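Long-range contacts in cyclic nucleotide-binding protein (Brucella abortus biovar 1, PDB 5D1I), which is of unknown function but carries a cyclic nucleotide-binding domain, a beta-barrel fold whose family is tentatively linked to DNA-binding transcription factor activity: residues 68-73 against 80-85; 39-44 against 110-115; 58-63 against 93-98. All coordinates share one frame; numbering follows the deposited sequence.

How the contacts relate
All three contacts belong to one barrel of the cyclic nucleotide-binding domain family. Contact 2 pairs strand 40-44 with strand 111-117, which also borders strand 56-63 of contact 3: I114 N lies 2.7 Å from I62 O, a probable hydrogen bond, although the two centres are about 14 Å apart on opposite sides of the chain's centre. The hairpin of contact 1 belongs to the other sheet, its centre about 17 Å from both other centres. I68 bridges the sheets, its CD1 lying 3.8 Å from I63 CD1 and 4.2 Å from V113 CG1. Segment 93-98 lies where relatives carry the phosphate-binding cassette, though no nucleotide site is established here; contacts 1 and 3 both reach the second subunit.

Contact 1 (68-73 against 80-85); sequences ITLFHE and TIRPVG
L70 O is gripped by two successive amides of the facing strand: I81 N donates at 2.7 Å, while R82 N adds a weak bond at 3.4 Å. Two residues thus face one, the mark of a classic beta bulge in an antiparallel hairpin, and L70 N to R82 O, at 2.9 Å, is its third bond. Regular pairing resumes at I68 with V84, where V84 N meets I68 O at 2.7 Å.

Because of the bulge, I81 turns its side chain toward the other strand. CG1 stands anti to the carbonyl carbon (chi1 -57°) and chi2 is extended (177°), which carries CD1 over one face of the H72 ring, 3.6 Å from its centroid in a CH-pi contact displaced toward the NE2-CD2 side. A branched aliphatic chain suits this place, and ND1 bonds E53 OE1, which would help fix the ring's rotation. L70 runs alongside R82, its CD1 lying over one guanidinium face, 3.8 Å from NH1, and also meeting V84 CG1 at 3.9 Å. Leucine thus supplies an apolar floor beneath a guanidinium whose N-H groups are used on main-chain carbonyls of E25 and G19 of the second subunit. T69 and T80 touch by their CG2 methyls, and T69 OG1 bonds D108.

The other edge of strand 68-74 is taken by strand 104-107, leaving strand 77-84 outermost in its four-stranded sheet within the chain.

Contact 2 (39-44 against 110-115); sequences AERLVL and ETEVIR
A39 to L44 run antiparallel to E110 to R115, joining two strands distant in sequence within the barrel of the cyclic nucleotide-binding domain. Backbone bonds come in three regular couples, E40 with R115, L42 with V113 and L44 with T111; the shortest include R115 N to E40 O and L44 N to T111 O, both 2.7 Å.

Charged pairs lie on both faces. Beside L42 and V113, R115 NE gives E40 OE2 a salt-bridging hydrogen bond of 2.6 Å, and NH2 adds a weak one. E40 CG stands anti to the backbone N (chi1 -174°) and the chain runs on extended, while the arginine bends at chi3; their planes stand 77° apart, so the pair is gripped through one oxygen rather than as a flat fork. On the other face R41 and E112 also form a salt bridge, though their modelled positions are doubtful; R41 NH2 has a second acidic partner in D14.

Apolar L42, L44 and V113 pack on the face bearing E40 and R115, with L44 and V113 at its buried end. L44 crosses V113 at about a right angle, CD1 to CG1 4.0 Å, and L42 CB meets V113 CG2 at 3.8 Å. On the other face, just after helix 29-38, a small residue fits: A39 CB presses on I114 CG2 at 3.4 Å, closer than usual van der Waals contact.

Contact 3 (58-63 against 93-98); sequences DCAYII and MALIAQ
D58 and A94 bring the two backbones nearest, their CA atoms 5.5 Å apart, where the start of strand 59-63 passes a short 3-10 turn at 93-95 without any hydrogen bond between them. The turn sits where cyclic nucleotide-binding domains carry the phosphate-binding cassette, the short helix and loop that in relatives hold the cyclic phosphate; the position is consistent with that role here, though it does not establish it. Within the turn, I96 N bonds M93 O at 3.1 Å, closing the tight coil that presents A94 and L95 to the strand.

Two alanines suit this close approach. A94 points its methyl at the strand backbone, with CB 4.0 Å from C59 O and 4.3 Å from D58 N; a small residue suits a site where a side chain meets main chain directly. From the strand, A60 points its own methyl toward the turn, into the branched end of L95. That leucine starts off to one side, but chi1 of -63° puts CG anti to the carbonyl carbon and within 4.1 Å of A60 CB. C59 and D58 direct their CB atoms away, so they join mainly through backbone atoms.

L95 also packs on F121 of helix 118-124 and on L23 and F24 of a loop. A94 O and C59 O each receive a weak hydrogen bond from an arginine, R118 and R101 respectively. Selenomethionine M93, turned from the strand, packs on L23 of the second subunit.

The contact has no hydrogen bond across it and is loose, 175 Å² in all, methyl and leucine carbons meeting each other and the strand's main chain. The two methyl branches of L95 differ: CD1, like CG, stands 4.1 Å from A60 CB, whereas CD2 lies 4.1 Å from A60 N.

Contact 1 (68-73 against 80-85)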
loop_
_atom_site.group_PDB
_atom_site.type_symbol
_atom_site.label_atom_id
_atom_site.label_comp_id
_atom_site.label_asym_id
_atom_site.label_seq_id
_atom_site.Cartn_x
_atom_site.Cartn_y
_atom_site.Cartn_z
ATOM N N ILE A 68 -9.174 -8.632 9.656
ATOM C CA ILE A 68 -9.105 -7.692 10.757
ATOM C C ILE A 68 -10.185 -6.631 10.585
ATOM O O ILE A 68 -10.320 -6.047 9.512
ATOM C CB ILE A 68 -7.718 -7.024 10.833
ATOM C CG1 ILE A 68 -6.688 -7.999 11.407
ATOM C CG2 ILE A 68 -7.768 -5.747 11.662
ATOM C CD1 ILE A 68 -5.264 -7.484 11.343
ATOM N N THR A 69 -10.966 -6.402 11.634
ATOM C CA THR A 69 -11.946 -5.326 11.618
ATOM C C THR A 69 -11.344 -4.037 12.166
ATOM O O THR A 69 -10.796 -4.018 13.272
ATOM C CB THR A 69 -13.197 -5.694 12.430
ATOM O OG1 THR A 69 -13.897 -6.743 11.759
ATOM C CG2 THR A 69 -14.119 -4.497 12.570
ATOM N N LEU A 70 -11.430 -2.969 11.378
ATOM C CA LEU A 70 -11.015 -1.643 11.815
ATOM C C LEU A 70 -12.202 -0.932 12.438
ATOM O O LEU A 70 -13.311 -1.002 11.915
ATOM C CB LEU A 70 -10.469 -0.824 10.645
ATOM C CG LEU A 70 -9.355 -1.449 9.808
ATOM C CD1 LEU A 70 -8.896 -0.468 8.737
ATOM C CD2 LEU A 70 -8.188 -1.865 10.690
ATOM N N PHE A 71 -11.981 -0.242 13.551
ATOM C CA PHE A 71 -13.090 0.393 14.249
ATOM C C PHE A 71 -12.684 1.684 14.949
ATOM O O PHE A 71 -11.500 1.948 15.152
ATOM C CB PHE A 71 -13.702 -0.582 15.268
ATOM C CG PHE A 71 -12.725 -1.088 16.302
ATOM C CD1 PHE A 71 -12.494 -0.374 17.470
ATOM C CD2 PHE A 71 -12.054 -2.284 16.114
ATOM C CE1 PHE A 71 -11.602 -0.842 18.423
ATOM C CE2 PHE A 71 -11.161 -2.754 17.061
ATOM C CZ PHE A 71 -10.936 -2.035 18.216
ATOM N N HIS A 72 -13.681 2.489 15.302
ATOM C CA HIS A 72 -13.462 3.675 16.117
ATOM C C HIS A 72 -14.043 3.453 17.503
ATOM O O HIS A 72 -15.102 2.846 17.639
ATOM C CB HIS A 72 -14.091 4.914 15.475
ATOM C CG HIS A 72 -13.303 5.466 14.327
ATOM N ND1 HIS A 72 -11.974 5.813 14.438
ATOM C CD2 HIS A 72 -13.656 5.736 13.049
ATOM C CE1 HIS A 72 -11.541 6.268 13.276
ATOM N NE2 HIS A 72 -12.542 6.231 12.415
ATOM N N GLU A 73 -13.352 3.939 18.527
ATOM C CA GLU A 73 -13.853 3.829 19.890
ATOM C C GLU A 73 -14.893 4.919 20.146
ATOM O O GLU A 73 -14.554 6.098 20.252
ATOM C CB GLU A 73 -12.704 3.929 20.896
ATOM C CG GLU A 73 -12.843 2.999 22.094
ATOM C CD GLU A 73 -12.374 1.584 21.805
ATOM O OE1 GLU A 73 -11.257 1.419 21.264
ATOM O OE2 GLU A 73 -13.123 0.638 22.123
ATOM N N THR A 80 -17.681 -0.099 14.181
ATOM C CA THR A 80 -16.966 -0.706 13.068
ATOM C C THR A 80 -16.807 0.250 11.890
ATOM O O THR A 80 -17.740 0.965 11.526
ATOM C CB THR A 80 -17.691 -1.991 12.601
ATOM O OG1 THR A 80 -17.587 -2.991 13.625
ATOM C CG2 THR A 80 -17.088 -2.532 11.316
ATOM N N ILE A 81 -15.609 0.277 11.313
ATOM C CA ILE A 81 -15.371 1.005 10.074
ATOM C C ILE A 81 -15.559 0.074 8.885
ATOM O O ILE A 81 -16.506 0.220 8.112
ATOM C CB ILE A 81 -13.956 1.605 10.026
ATOM C CG1 ILE A 81 -13.724 2.517 11.228
ATOM C CG2 ILE A 81 -13.750 2.373 8.735
ATOM C CD1 ILE A 81 -12.333 3.085 11.288
ATOM N N ARG A 82 -14.654 -0.893 8.763
ATOM C CA ARG A 82 -14.667 -1.857 7.668
ATOM C C ARG A 82 -13.679 -2.980 7.975
ATOM O O ARG A 82 -12.795 -2.809 8.810
ATOM C CB ARG A 82 -14.297 -1.177 6.345
ATOM C CG ARG A 82 -12.836 -0.754 6.286
ATOM C CD ARG A 82 -12.466 -0.092 4.969
ATOM N NE ARG A 82 -11.043 -0.268 4.692
ATOM C CZ ARG A 82 -10.093 0.541 5.142
ATOM N NH1 ARG A 82 -10.415 1.590 5.883
ATOM N NH2 ARG A 82 -8.824 0.298 4.855
ATOM N N PRO A 83 -13.827 -4.134 7.308
ATOM C CA PRO A 83 -12.824 -5.197 7.459
ATOM C C PRO A 83 -11.657 -5.048 6.480
ATOM O O PRO A 83 -11.834 -4.489 5.399
ATOM C CB PRO A 83 -13.622 -6.466 7.161
ATOM C CG PRO A 83 -14.667 -6.017 6.198
ATOM C CD PRO A 83 -15.035 -4.610 6.610
ATOM N N VAL A 84 -10.477 -5.531 6.860
ATOM C CA VAL A 84 -9.341 -5.580 5.939
ATOM C C VAL A 84 -8.763 -6.989 5.883
ATOM O O VAL A 84 -8.831 -7.739 6.861
ATOM C CB VAL A 84 -8.229 -4.584 6.332
ATOM C CG1 VAL A 84 -8.635 -3.165 5.959
ATOM C CG2 VAL A 84 -7.897 -4.693 7.821
ATOM N N GLY A 85 -8.199 -7.347 4.733
ATOM C CA GLY A 85 -7.684 -8.688 4.522
ATOM C C GLY A 85 -6.297 -8.684 3.911
ATOM O O GLY A 85 -5.596 -7.680 3.985
#

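Contact 2 (39-44 against 110-115)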
loop_
_atom_site.group_PDB
_atom_site.type_symbol
_atom_site.label_atom_id
_atom_site.label_comp_id
_atom_site.label_asym_id
_atom_site.label_seq_id
_atom_site.Cartn_x
_atom_site.Cartn_y
_atom_site.Cartn_z
ATOM N N ALA A 39 11.544 -8.415 8.814
ATOM C CA ALA A 39 10.177 -8.393 9.309
ATOM C C ALA A 39 9.954 -9.400 10.429
ATOM O O ALA A 39 10.647 -10.411 10.512
ATOM C CB ALA A 39 9.224 -8.665 8.177
ATOM N N GLU A 40 8.983 -9.113 11.290
ATOM C CA GLU A 40 8.569 -10.056 12.324
ATOM C C GLU A 40 7.205 -10.646 11.976
ATOM O O GLU A 40 6.273 -9.916 11.637
ATOM C CB GLU A 40 8.521 -9.370 13.693
ATOM C CG GLU A 40 8.237 -10.307 14.857
ATOM C CD GLU A 40 7.991 -9.568 16.162
ATOM O OE1 GLU A 40 8.105 -10.199 17.235
ATOM O OE2 GLU A 40 7.677 -8.360 16.117
ATOM N N ARG A 41 7.095 -11.969 12.053
ATOM C CA ARG A 41 5.837 -12.660 11.785
ATOM C C ARG A 41 5.031 -12.845 13.063
ATOM O O ARG A 41 5.549 -13.341 14.060
ATOM C CB ARG A 41 6.098 -14.024 11.143
ATOM C CG ARG A 41 6.473 -13.980 9.674
ATOM C CD ARG A 41 5.234 -14.009 8.798
ATOM N NE ARG A 41 5.509 -14.582 7.484
ATOM C CZ ARG A 41 4.571 -14.878 6.593
ATOM N NH1 ARG A 41 3.296 -14.658 6.877
ATOM N NH2 ARG A 41 4.901 -15.404 5.422
ATOM N N LEU A 42 3.761 -12.457 13.031
ATOM C CA LEU A 42 2.897 -12.604 14.197
ATOM C C LEU A 42 1.631 -13.369 13.855
ATOM O O LEU A 42 0.987 -13.096 12.845
ATOM C CB LEU A 42 2.527 -11.235 14.770
ATOM C CG LEU A 42 3.647 -10.411 15.403
ATOM C CD1 LEU A 42 3.123 -9.053 15.844
ATOM C CD2 LEU A 42 4.250 -11.164 16.577
ATOM N N VAL A 43 1.272 -14.327 14.701
ATOM C CA VAL A 43 0.002 -15.021 14.549
ATOM C C VAL A 43 -0.994 -14.481 15.567
ATOM O O VAL A 43 -0.775 -14.575 16.775
ATOM C CB VAL A 43 0.154 -16.539 14.718
ATOM C CG1 VAL A 43 -1.209 -17.206 14.725
ATOM C CG2 VAL A 43 1.018 -17.105 13.603
ATOM N N LEU A 44 -2.080 -13.902 15.066
ATOM C CA LEU A 44 -3.085 -13.278 15.914
ATOM C C LEU A 44 -4.301 -14.175 16.063
ATOM O O LEU A 44 -4.938 -14.530 15.072
ATOM C CB LEU A 44 -3.518 -11.927 15.338
ATOM C CG LEU A 44 -2.414 -10.965 14.895
ATOM C CD1 LEU A 44 -3.016 -9.731 14.248
ATOM C CD2 LEU A 44 -1.526 -10.579 16.067
ATOM N N GLU A 110 -8.327 -16.127 13.079
ATOM C CA GLU A 110 -6.881 -16.284 13.193
ATOM C C GLU A 110 -6.219 -15.611 12.001
ATOM O O GLU A 110 -6.542 -15.907 10.854
ATOM C CB GLU A 110 -6.465 -17.750 13.269
ATOM C CG GLU A 110 -4.959 -17.914 13.405
ATOM C CD GLU A 110 -4.534 -19.357 13.541
ATOM O OE1 GLU A 110 -4.545 -19.869 14.678
ATOM O OE2 GLU A 110 -4.185 -19.974 12.514
ATOM N N THR A 111 -5.312 -14.686 12.289
ATOM C CA THR A 111 -4.761 -13.798 11.272
ATOM C C THR A 111 -3.246 -13.718 11.387
ATOM O O THR A 111 -2.701 -13.586 12.484
ATOM C CB THR A 111 -5.372 -12.383 11.391
ATOM O OG1 THR A 111 -6.783 -12.461 11.164
ATOM C CG2 THR A 111 -4.753 -11.417 10.386
ATOM N N GLU A 112 -2.569 -13.810 10.249
ATOM C CA GLU A 112 -1.121 -13.726 10.227
ATOM C C GLU A 112 -0.682 -12.424 9.593
ATOM O O GLU A 112 -1.100 -12.090 8.482
ATOM C CB GLU A 112 -0.518 -14.913 9.478
ATOM C CG GLU A 112 0.979 -14.801 9.288
ATOM C CD GLU A 112 1.648 -16.149 9.135
ATOM O OE1 GLU A 112 2.700 -16.212 8.466
ATOM O OE2 GLU A 112 1.130 -17.141 9.691
ATOM N N VAL A 113 0.154 -11.685 10.310
ATOM C CA VAL A 113 0.619 -10.393 9.834
ATOM C C VAL A 113 2.139 -10.318 9.815
ATOM O O VAL A 113 2.826 -11.021 10.555
ATOM C CB VAL A 113 0.077 -9.234 10.698
ATOM C CG1 VAL A 113 -1.444 -9.167 10.624
ATOM C CG2 VAL A 113 0.544 -9.377 12.140
ATOM N N ILE A 114 2.648 -9.456 8.948
ATOM C CA ILE A 114 4.061 -9.130 8.895
ATOM C C ILE A 114 4.264 -7.782 9.572
ATOM O O ILE A 114 3.645 -6.797 9.175
ATOM C CB ILE A 114 4.564 -9.074 7.443
ATOM C CG1 ILE A 114 4.670 -10.482 6.859
ATOM C CG2 ILE A 114 5.890 -8.353 7.364
ATOM C CD1 ILE A 114 4.938 -10.501 5.371
ATOM N N ARG A 115 5.104 -7.732 10.603
ATOM C CA ARG A 115 5.356 -6.472 11.291
ATOM C C ARG A 115 6.663 -5.839 10.839
ATOM O O ARG A 115 7.729 -6.443 10.951
ATOM C CB ARG A 115 5.384 -6.665 12.807
ATOM C CG ARG A 115 5.498 -5.356 13.577
ATOM C CD ARG A 115 5.726 -5.591 15.069
ATOM N NE ARG A 115 7.102 -5.979 15.354
ATOM C CZ ARG A 115 8.058 -5.129 15.718
ATOM N NH1 ARG A 115 7.785 -3.838 15.857
ATOM N NH2 ARG A 115 9.287 -5.570 15.951
#

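Contact 3 (58-63 against 93-98)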
loop_
_atom_site.group_PDB
_atom_site.type_symbol
_atom_site.label_atom_id
_atom_site.label_comp_id
_atom_site.label_asym_id
_atom_site.label_seq_id
_atom_site.Cartn_x
_atom_site.Cartn_y
_atom_site.Cartn_z
ATOM N N ASP A 58 4.980 2.871 15.989
ATOM C CA ASP A 58 6.365 2.833 15.524
ATOM C C ASP A 58 6.598 1.698 14.535
ATOM O O ASP A 58 7.739 1.339 14.239
ATOM C CB ASP A 58 7.330 2.699 16.708
ATOM C CG ASP A 58 7.093 1.439 17.530
ATOM O OD1 ASP A 58 6.277 0.584 17.123
ATOM O OD2 ASP A 58 7.737 1.297 18.591
ATOM N N CYS A 59 5.512 1.125 14.032
ATOM C CA CYS A 59 5.627 -0.003 13.121
ATOM C C CYS A 59 4.373 -0.166 12.292
ATOM O O CYS A 59 3.305 0.321 12.661
ATOM C CB CYS A 59 5.905 -1.293 13.893
ATOM S SG CYS A 59 4.525 -1.835 14.927
ATOM N N ALA A 60 4.516 -0.867 11.173
ATOM C CA ALA A 60 3.399 -1.164 10.296
ATOM C C ALA A 60 3.143 -2.659 10.271
ATOM O O ALA A 60 4.062 -3.462 10.439
ATOM C CB ALA A 60 3.668 -0.645 8.888
ATOM N N TYR A 61 1.884 -3.021 10.066
ATOM C CA TYR A 61 1.487 -4.416 9.955
ATOM C C TYR A 61 0.908 -4.670 8.576
ATOM O O TYR A 61 0.049 -3.923 8.115
ATOM C CB TYR A 61 0.452 -4.781 11.022
ATOM C CG TYR A 61 0.921 -4.601 12.447
ATOM C CD1 TYR A 61 1.554 -5.637 13.122
ATOM C CD2 TYR A 61 0.718 -3.404 13.124
ATOM C CE1 TYR A 61 1.983 -5.485 14.424
ATOM C CE2 TYR A 61 1.143 -3.244 14.432
ATOM C CZ TYR A 61 1.777 -4.288 15.074
ATOM O OH TYR A 61 2.203 -4.145 16.375
ATOM N N ILE A 62 1.368 -5.730 7.921
ATOM C CA ILE A 62 0.798 -6.122 6.643
ATOM C C ILE A 62 0.134 -7.474 6.818
ATOM O O ILE A 62 0.749 -8.411 7.327
ATOM C CB ILE A 62 1.860 -6.193 5.520
ATOM C CG1 ILE A 62 2.497 -4.819 5.281
ATOM C CG2 ILE A 62 1.240 -6.697 4.236
ATOM C CD1 ILE A 62 3.707 -4.530 6.144
ATOM N N ILE A 63 -1.128 -7.569 6.418
ATOM C CA ILE A 63 -1.869 -8.818 6.548
ATOM C C ILE A 63 -1.468 -9.806 5.465
ATOM O O ILE A 63 -1.454 -9.467 4.282
ATOM C CB ILE A 63 -3.387 -8.589 6.477
ATOM C CG1 ILE A 63 -3.837 -7.631 7.577
ATOM C CG2 ILE A 63 -4.134 -9.916 6.595
ATOM C CD1 ILE A 63 -5.319 -7.316 7.532
HETATM N N MSE A 93 2.240 4.992 7.548
HETATM C CA MSE A 93 2.763 6.331 7.800
HETATM C C MSE A 93 3.686 6.374 9.018
HETATM O O MSE A 93 4.514 7.277 9.150
HETATM C CB MSE A 93 1.616 7.326 7.984
HETATM C CG MSE A 93 0.830 7.617 6.717
HETATM SE SE MSE A 93 1.973 8.207 5.249
HETATM C CE MSE A 93 1.914 6.600 4.149
ATOM N N ALA A 94 3.538 5.404 9.913
ATOM C CA ALA A 94 4.379 5.351 11.105
ATOM C C ALA A 94 5.843 5.140 10.736
ATOM O O ALA A 94 6.734 5.487 11.502
ATOM C CB ALA A 94 3.910 4.254 12.043
ATOM N N LEU A 95 6.080 4.582 9.552
ATOM C CA LEU A 95 7.432 4.270 9.102
ATOM C C LEU A 95 8.201 5.516 8.686
ATOM O O LEU A 95 9.434 5.502 8.635
ATOM C CB LEU A 95 7.392 3.283 7.930
ATOM C CG LEU A 95 6.815 1.891 8.195
ATOM C CD1 LEU A 95 6.859 1.053 6.929
ATOM C CD2 LEU A 95 7.558 1.199 9.319
ATOM N N ILE A 96 7.481 6.594 8.383
ATOM C CA ILE A 96 8.121 7.791 7.839
ATOM C C ILE A 96 7.740 9.084 8.550
ATOM O O ILE A 96 8.205 10.156 8.170
ATOM C CB ILE A 96 7.792 7.960 6.343
ATOM C CG1 ILE A 96 6.290 8.153 6.142
ATOM C CG2 ILE A 96 8.295 6.761 5.547
ATOM C CD1 ILE A 96 5.897 8.449 4.710
ATOM N N ALA A 97 6.895 8.991 9.573
ATOM C CA ALA A 97 6.462 10.183 10.295
ATOM C C ALA A 97 6.013 9.846 11.708
ATOM O O ALA A 97 5.724 8.693 12.014
ATOM C CB ALA A 97 5.342 10.879 9.539
ATOM N N GLN A 98 5.968 10.852 12.573
ATOM C CA GLN A 98 5.484 10.636 13.930
ATOM C C GLN A 98 3.965 10.533 13.883
ATOM O O GLN A 98 3.286 11.477 13.486
ATOM C CB GLN A 98 5.941 11.759 14.865
ATOM C CG GLN A 98 5.774 11.423 16.340
ATOM C CD GLN A 98 7.002 11.748 17.168
ATOM O OE1 GLN A 98 6.959 12.616 18.040
ATOM N NE2 GLN A 98 8.101 11.042 16.910
#